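Local coordinates for 4-hydroxybenzoyl-CoA thioesterase (Pseudomonas sp. CBS3, PDB 1LO7), which hydrolyses 4-hydroxybenzoyl-CoA to 4-hydroxybenzoate and coenzyme A, the last step in converting 4-chlorobenzoate to 4-hydroxybenzoate, at residues A[70-73]-A[74-78]; A[130-134]-A[135-139]. All coordinates share one frame; numbering follows the deposited sequence.

Contact 1. Residues A[70-73]-A[74-78]; sequences CTAS and YDDVL. With 4CO (4-hydroxyphenacyl coenzyme A), chain B.
Asp-76 reaches back over the turn to the residue that opens it, Ser-73, and its side chain can be followed atom by atom. Asp-76 CB lies 3.2 Å from Ser-73 O. That oxygen also accepts the backbone bond of the turn, with Asp-76 N 3.0 Å from Ser-73 O. At chi1 -72° CG stands opposite the carbonyl carbon and beside the backbone N, which folds the carboxylate back toward the incoming chain. Asp-76 OD2 accepts the bond from Ser-73 N at 2.8 Å, fairly straight (163°), the donor sitting well above the carboxylate plane. Asp-76 OD2 also lies against Ala-72 CB at 3.5 Å, and a long, weak ion pair links it to Arg-100. Both backbone polar groups of Ser-73 are thus held by one residue, while Ser-73 OG bonds to Gly-20 O and to Arg-48 of the second subunit. Past the turn, Leu-78 CD2 comes to 4.2 Å from Ala-72 CB. Upstream, Thr-71 CG2 rests 3.6 Å from O5P of 4-hydroxyphenacyl coenzyme A, along the pantetheine arm. The arrangement is a type II beta turn, Ser-73 to Asp-76, leading into strand 77-87 of the hot dog fold beside the thioesterase ligand site.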
loop_
_atom_site.group_PDB
_atom_site.type_symbol
_atom_site.label_atom_id
_atom_site.label_comp_id
_atom_site.label_asym_id
_atom_site.label_seq_id
_atom_site.Cartn_x
_atom_site.Cartn_y
_atom_site.Cartn_z
ATOM N N CYS A 70 -19.694 -7.535 -5.331
ATOM C CA CYS A 70 -19.224 -8.905 -5.338
ATOM C C CYS A 70 -17.711 -8.884 -5.168
ATOM O O CYS A 70 -17.074 -7.849 -5.279
ATOM C CB CYS A 70 -19.674 -9.771 -6.519
ATOM S SG CYS A 70 -18.826 -9.261 -8.004
ATOM N N THR A 71 -17.146 -10.022 -4.850
ATOM C CA THR A 71 -15.717 -10.088 -4.616
ATOM C C THR A 71 -14.925 -10.233 -5.866
ATOM O O THR A 71 -15.431 -10.548 -6.916
ATOM C CB THR A 71 -15.406 -11.318 -3.743
ATOM O OG1 THR A 71 -15.674 -12.497 -4.475
ATOM C CG2 THR A 71 -16.212 -11.313 -2.450
ATOM N N ALA A 72 -13.619 -9.989 -5.716
ATOM C CA ALA A 72 -12.726 -10.176 -6.825
ATOM C C ALA A 72 -11.433 -10.740 -6.229
ATOM O O ALA A 72 -11.204 -10.589 -5.006
ATOM C CB ALA A 72 -12.514 -8.953 -7.678
ATOM N N SER A 73 -10.590 -11.360 -7.054
ATOM C CA SER A 73 -9.329 -11.922 -6.527
ATOM C C SER A 73 -8.212 -11.814 -7.543
ATOM O O SER A 73 -8.427 -11.415 -8.680
ATOM C CB SER A 73 -9.561 -13.384 -6.132
ATOM O OG SER A 73 -8.477 -13.860 -5.331
ATOM N N TYR A 74 -6.996 -12.207 -7.152
ATOM C CA TYR A 74 -5.869 -12.123 -8.051
ATOM C C TYR A 74 -6.093 -12.872 -9.348
ATOM O O TYR A 74 -6.677 -13.966 -9.373
ATOM C CB TYR A 74 -4.504 -12.434 -7.373
ATOM C CG TYR A 74 -4.360 -13.871 -6.883
ATOM C CD1 TYR A 74 -4.648 -14.212 -5.558
ATOM C CD2 TYR A 74 -3.871 -14.866 -7.730
ATOM C CE1 TYR A 74 -4.490 -15.516 -5.086
ATOM C CE2 TYR A 74 -3.678 -16.173 -7.269
ATOM C CZ TYR A 74 -3.989 -16.498 -5.948
ATOM O OH TYR A 74 -3.809 -17.770 -5.501
ATOM N N ASP A 75 -5.621 -12.247 -10.413
ATOM C CA ASP A 75 -5.741 -12.719 -11.790
ATOM C C ASP A 75 -7.009 -12.209 -12.435
ATOM O O ASP A 75 -7.128 -12.217 -13.651
ATOM C CB ASP A 75 -5.448 -14.177 -12.063
ATOM C CG ASP A 75 -3.988 -14.465 -11.803
ATOM O OD1 ASP A 75 -3.088 -13.726 -12.145
ATOM O OD2 ASP A 75 -3.805 -15.506 -11.087
ATOM N N ASP A 76 -7.947 -11.740 -11.625
ATOM C CA ASP A 76 -9.124 -11.161 -12.230
ATOM C C ASP A 76 -8.695 -9.823 -12.882
ATOM O O ASP A 76 -7.891 -9.057 -12.345
ATOM C CB ASP A 76 -10.262 -10.804 -11.207
ATOM C CG ASP A 76 -10.951 -12.029 -10.657
ATOM O OD1 ASP A 76 -10.809 -13.107 -11.184
ATOM O OD2 ASP A 76 -11.642 -11.816 -9.561
ATOM N N VAL A 77 -9.254 -9.550 -14.053
ATOM C CA VAL A 77 -8.970 -8.325 -14.743
ATOM C C VAL A 77 -10.201 -7.437 -14.582
ATOM O O VAL A 77 -11.266 -7.779 -15.078
ATOM C CB VAL A 77 -8.640 -8.550 -16.221
ATOM C CG1 VAL A 77 -8.618 -7.209 -16.952
ATOM C CG2 VAL A 77 -7.280 -9.230 -16.312
ATOM N N LEU A 78 -10.036 -6.312 -13.887
ATOM C CA LEU A 78 -11.135 -5.413 -13.697
ATOM C C LEU A 78 -11.195 -4.370 -14.794
ATOM O O LEU A 78 -10.175 -3.938 -15.333
ATOM C CB LEU A 78 -10.996 -4.652 -12.359
ATOM C CG LEU A 78 -10.807 -5.517 -11.118
ATOM C CD1 LEU A 78 -10.474 -4.584 -9.960
ATOM C CD2 LEU A 78 -12.118 -6.201 -10.783
HETATM N N1A 4CO B . -25.615 -0.891 1.301
HETATM C C2A 4CO B . -26.153 -1.257 2.503
HETATM N N3A 4CO B . -26.280 -2.467 2.982
HETATM C C4A 4CO B . -25.782 -3.401 2.144
HETATM C C5A 4CO B . -25.223 -3.179 0.897
HETATM C C6A 4CO B . -25.132 -1.846 0.469
HETATM N N6A 4CO B . -24.612 -1.504 -0.691
HETATM N N7A 4CO B . -24.837 -4.377 0.303
HETATM C C8A 4CO B . -25.181 -5.316 1.193
HETATM N N9A 4CO B . -25.773 -4.781 2.307
HETATM C C1D 4CO B . -26.360 -5.492 3.447
HETATM C C2D 4CO B . -27.657 -6.199 3.064
HETATM O O2D 4CO B . -28.761 -5.292 3.023
HETATM C C3D 4CO B . -27.784 -7.141 4.249
HETATM O O3D 4CO B . -28.030 -6.416 5.427
HETATM P P3D 4CO B . -29.183 -6.814 6.432
HETATM O O7A 4CO B . -30.404 -6.234 5.909
HETATM O O8A 4CO B . -29.271 -8.273 6.542
HETATM O O9A 4CO B . -28.815 -6.196 7.809
HETATM C C4D 4CO B . -26.334 -7.604 4.343
HETATM O O4D 4CO B . -25.531 -6.548 3.729
HETATM C C5D 4CO B . -26.004 -8.955 3.782
HETATM O O5D 4CO B . -26.133 -8.876 2.360
HETATM P P1A 4CO B . -26.958 -10.009 1.616
HETATM O O1A 4CO B . -27.065 -9.492 0.243
HETATM O O2A 4CO B . -28.243 -10.254 2.230
HETATM O O3A 4CO B . -26.192 -11.323 1.686
HETATM P P2A 4CO B . -25.109 -11.971 0.696
HETATM O O4A 4CO B . -24.573 -13.155 1.401
HETATM O O5A 4CO B . -25.796 -12.394 -0.523
HETATM O O6A 4CO B . -24.010 -10.882 0.133
HETATM C CBP 4CO B . -21.753 -10.307 0.353
HETATM C CCP 4CO B . -23.108 -10.348 1.066
HETATM C CDP 4CO B . -21.334 -11.707 -0.126
HETATM C CEP 4CO B . -20.709 -9.673 1.262
HETATM C CAP 4CO B . -21.858 -9.572 -0.994
HETATM O OAP 4CO B . -22.360 -8.249 -0.796
HETATM C C9P 4CO B . -20.471 -9.268 -1.557
HETATM O O9P 4CO B . -19.742 -10.173 -1.904
HETATM N N8P 4CO B . -20.042 -7.883 -1.562
HETATM C C7P 4CO B . -18.621 -7.739 -1.897
HETATM C C6P 4CO B . -17.733 -7.741 -0.644
HETATM C C5P 4CO B . -16.340 -7.228 -1.027
HETATM O O5P 4CO B . -15.666 -7.746 -1.911
HETATM N N4P 4CO B . -15.917 -6.104 -0.225
HETATM C C3P 4CO B . -14.656 -5.494 -0.620
HETATM C C2P 4CO B . -13.477 -6.335 -0.207
HETATM S S1P 4CO B . -13.682 -7.191 1.355
HETATM O O1B 4CO B . -11.100 -5.729 2.719
HETATM C C1B 4CO B . -11.588 -6.822 2.945
HETATM C C2B 4CO B . -11.824 -7.240 4.332
HETATM C C3B 4CO B . -12.378 -8.520 4.577
HETATM C C4B 4CO B . -12.586 -8.939 5.889
HETATM C C5B 4CO B . -12.218 -8.096 6.958
HETATM O O2B 4CO B . -12.360 -8.528 8.294
HETATM C C6B 4CO B . -11.685 -6.803 6.697
HETATM C C7B 4CO B . -11.485 -6.372 5.371
HETATM C CB 4CO B . -11.991 -7.724 1.838
#

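Contact 2. Residues A[130-134]-A[135-139]; sequences IEVPA and DYIEL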
loop_
_atom_site.group_PDB
_atom_site.type_symbol
_atom_site.label_atom_id
_atom_site.label_comp_id
_atom_site.label_asym_id
_atom_site.label_seq_id
_atom_site.Cartn_x
_atom_site.Cartn_y
_atom_site.Cartn_z
ATOM N N ILE A 130 -10.607 25.435 -5.686
ATOM C CA ILE A 130 -10.870 26.535 -6.599
ATOM C C ILE A 130 -12.086 26.214 -7.460
ATOM O O ILE A 130 -12.531 25.092 -7.576
ATOM C CB ILE A 130 -9.703 26.783 -7.524
ATOM C CG1 ILE A 130 -9.460 25.529 -8.370
ATOM C CG2 ILE A 130 -8.460 27.096 -6.723
ATOM C CD1 ILE A 130 -8.413 25.748 -9.468
ATOM N N GLU A 131 -12.643 27.247 -8.044
ATOM C CA GLU A 131 -13.755 27.031 -8.901
ATOM C C GLU A 131 -13.270 26.157 -10.033
ATOM O O GLU A 131 -12.137 26.306 -10.496
ATOM C CB GLU A 131 -14.137 28.411 -9.413
ATOM C CG GLU A 131 -15.210 28.439 -10.490
ATOM C CD GLU A 131 -15.553 29.870 -10.688
ATOM O OE1 GLU A 131 -16.160 30.512 -9.864
ATOM O OE2 GLU A 131 -15.038 30.370 -11.785
ATOM N N VAL A 132 -14.101 25.217 -10.465
ATOM C CA VAL A 132 -13.646 24.335 -11.536
ATOM C C VAL A 132 -13.228 25.151 -12.753
ATOM O O VAL A 132 -14.016 25.904 -13.251
ATOM C CB VAL A 132 -14.681 23.264 -11.894
ATOM C CG1 VAL A 132 -14.157 22.357 -12.990
ATOM C CG2 VAL A 132 -15.028 22.423 -10.682
ATOM N N PRO A 133 -11.984 24.996 -13.238
ATOM C CA PRO A 133 -11.576 25.769 -14.408
ATOM C C PRO A 133 -12.435 25.510 -15.650
ATOM O O PRO A 133 -12.695 24.369 -16.060
ATOM C CB PRO A 133 -10.101 25.430 -14.655
ATOM C CG PRO A 133 -9.606 24.936 -13.292
ATOM C CD PRO A 133 -10.823 24.285 -12.627
ATOM N N ALA A 134 -12.910 26.598 -16.249
ATOM C CA ALA A 134 -13.743 26.467 -17.429
ATOM C C ALA A 134 -13.070 25.680 -18.527
ATOM O O ALA A 134 -13.707 24.901 -19.221
ATOM C CB ALA A 134 -14.093 27.856 -17.940
ATOM N N ASP A 135 -11.758 25.893 -18.698
ATOM C CA ASP A 135 -11.019 25.193 -19.742
ATOM C C ASP A 135 -10.994 23.694 -19.492
ATOM O O ASP A 135 -10.986 22.901 -20.398
ATOM C CB ASP A 135 -9.594 25.756 -20.040
ATOM C CG ASP A 135 -8.769 25.919 -18.814
ATOM O OD1 ASP A 135 -9.251 26.249 -17.757
ATOM O OD2 ASP A 135 -7.487 25.710 -18.966
ATOM N N TYR A 136 -10.988 23.312 -18.237
ATOM C CA TYR A 136 -10.970 21.889 -17.908
ATOM C C TYR A 136 -12.313 21.251 -18.206
ATOM O O TYR A 136 -12.383 20.121 -18.700
ATOM C CB TYR A 136 -10.590 21.723 -16.432
ATOM C CG TYR A 136 -9.126 21.931 -16.208
ATOM C CD1 TYR A 136 -8.236 22.197 -17.252
ATOM C CD2 TYR A 136 -8.628 21.921 -14.901
ATOM C CE1 TYR A 136 -6.874 22.428 -17.018
ATOM C CE2 TYR A 136 -7.273 22.106 -14.647
ATOM C CZ TYR A 136 -6.393 22.369 -15.704
ATOM O OH TYR A 136 -5.038 22.562 -15.415
ATOM N N ILE A 137 -13.391 21.980 -17.913
ATOM C CA ILE A 137 -14.712 21.469 -18.189
ATOM C C ILE A 137 -14.816 21.217 -19.678
ATOM O O ILE A 137 -15.324 20.185 -20.153
ATOM C CB ILE A 137 -15.766 22.439 -17.744
ATOM C CG1 ILE A 137 -15.769 22.356 -16.247
ATOM C CG2 ILE A 137 -17.142 21.952 -18.174
ATOM C CD1 ILE A 137 -16.818 23.259 -15.633
ATOM N N GLU A 138 -14.284 22.163 -20.428
ATOM C CA GLU A 138 -14.334 21.961 -21.876
ATOM C C GLU A 138 -13.547 20.715 -22.365
ATOM O O GLU A 138 -14.002 19.937 -23.227
ATOM C CB GLU A 138 -13.884 23.205 -22.649
ATOM C CG GLU A 138 -14.140 22.966 -24.150
ATOM C CD GLU A 138 -15.581 23.174 -24.534
ATOM O OE1 GLU A 138 -16.373 23.816 -23.853
ATOM O OE2 GLU A 138 -15.869 22.578 -25.669
ATOM N N LEU A 139 -12.353 20.490 -21.818
ATOM C CA LEU A 139 -11.559 19.349 -22.233
ATOM C C LEU A 139 -12.273 18.064 -21.901
ATOM O O LEU A 139 -12.176 17.091 -22.654
ATOM C CB LEU A 139 -10.182 19.281 -21.524
ATOM C CG LEU A 139 -9.171 20.316 -21.989
ATOM C CD1 LEU A 139 -7.989 20.310 -21.033
ATOM C CD2 LEU A 139 -8.689 19.984 -23.408
#
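The start of the C-terminal helix 134-140, with Pro-133 at its N-cap, shows how a chain leaving a strand can be turned into a helix without a capping side chain. Pro-133 offers its carbonyl oxygen to the first turn: Ile-137 N bonds to Pro-133 O at 3.1 Å, and Tyr-136 N adds a weak, bent bond to the same oxygen. One residue on, Glu-138 N binds Ala-134 O at 3.0 Å.

Side chains three and five residues apart also meet here. The pyrrolidine ring of Pro-133 lies across Tyr-136 in a CH-pi contact, with Pro-133 CB over one face, 4.2 Å from the centroid of the Tyr-136 ring. Pro-133 CG is 3.6 Å from Tyr-136 CD2. With CG anti to the carbonyl carbon (chi1 -76°), the Tyr-136 ring presents one face to the proline. This proline–tyrosine pair ties the helix to the hot dog sheet, since both residues also pack on Ile-56 and meet Phe-119, and Arg-54 makes a cation-pi contact with the tyrosine ring. Ahead of the N-cap, Val-132 CG1 meets Ile-137 CG1 at 3.6 Å, the two side chains crossing at about a right angle, with Ile-137 CD1 slightly farther off.

Asp-135 folds its carboxylate back beside the proline at chi1 51°, which places Asp-135 OD1 3.3 Å from Pro-133 CB, and OD2 forms a salt bridge with Arg-54 of helix 47-54.

How the contacts relate
Each contact lies at the entry to a regular element: a beta turn before a strand in contact 1, a helix N-terminus in contact 2. Their centres lie about 35 Å apart, on opposite sides of the chain's centre. Both are partly buried, but by different neighbours: residues 70-78 lie against two other subunits and bound ligand, whereas no other protein chain of the assembly touches residues 130-139. The chemistry follows this placement. Contact 1 relies on a carboxylate reaching backbone at a tight turn, with little apolar contact between its two segments; contact 2 combines helical backbone bonding with proline, aromatic and aliphatic packing against the chain's own sheet and helix 47-54.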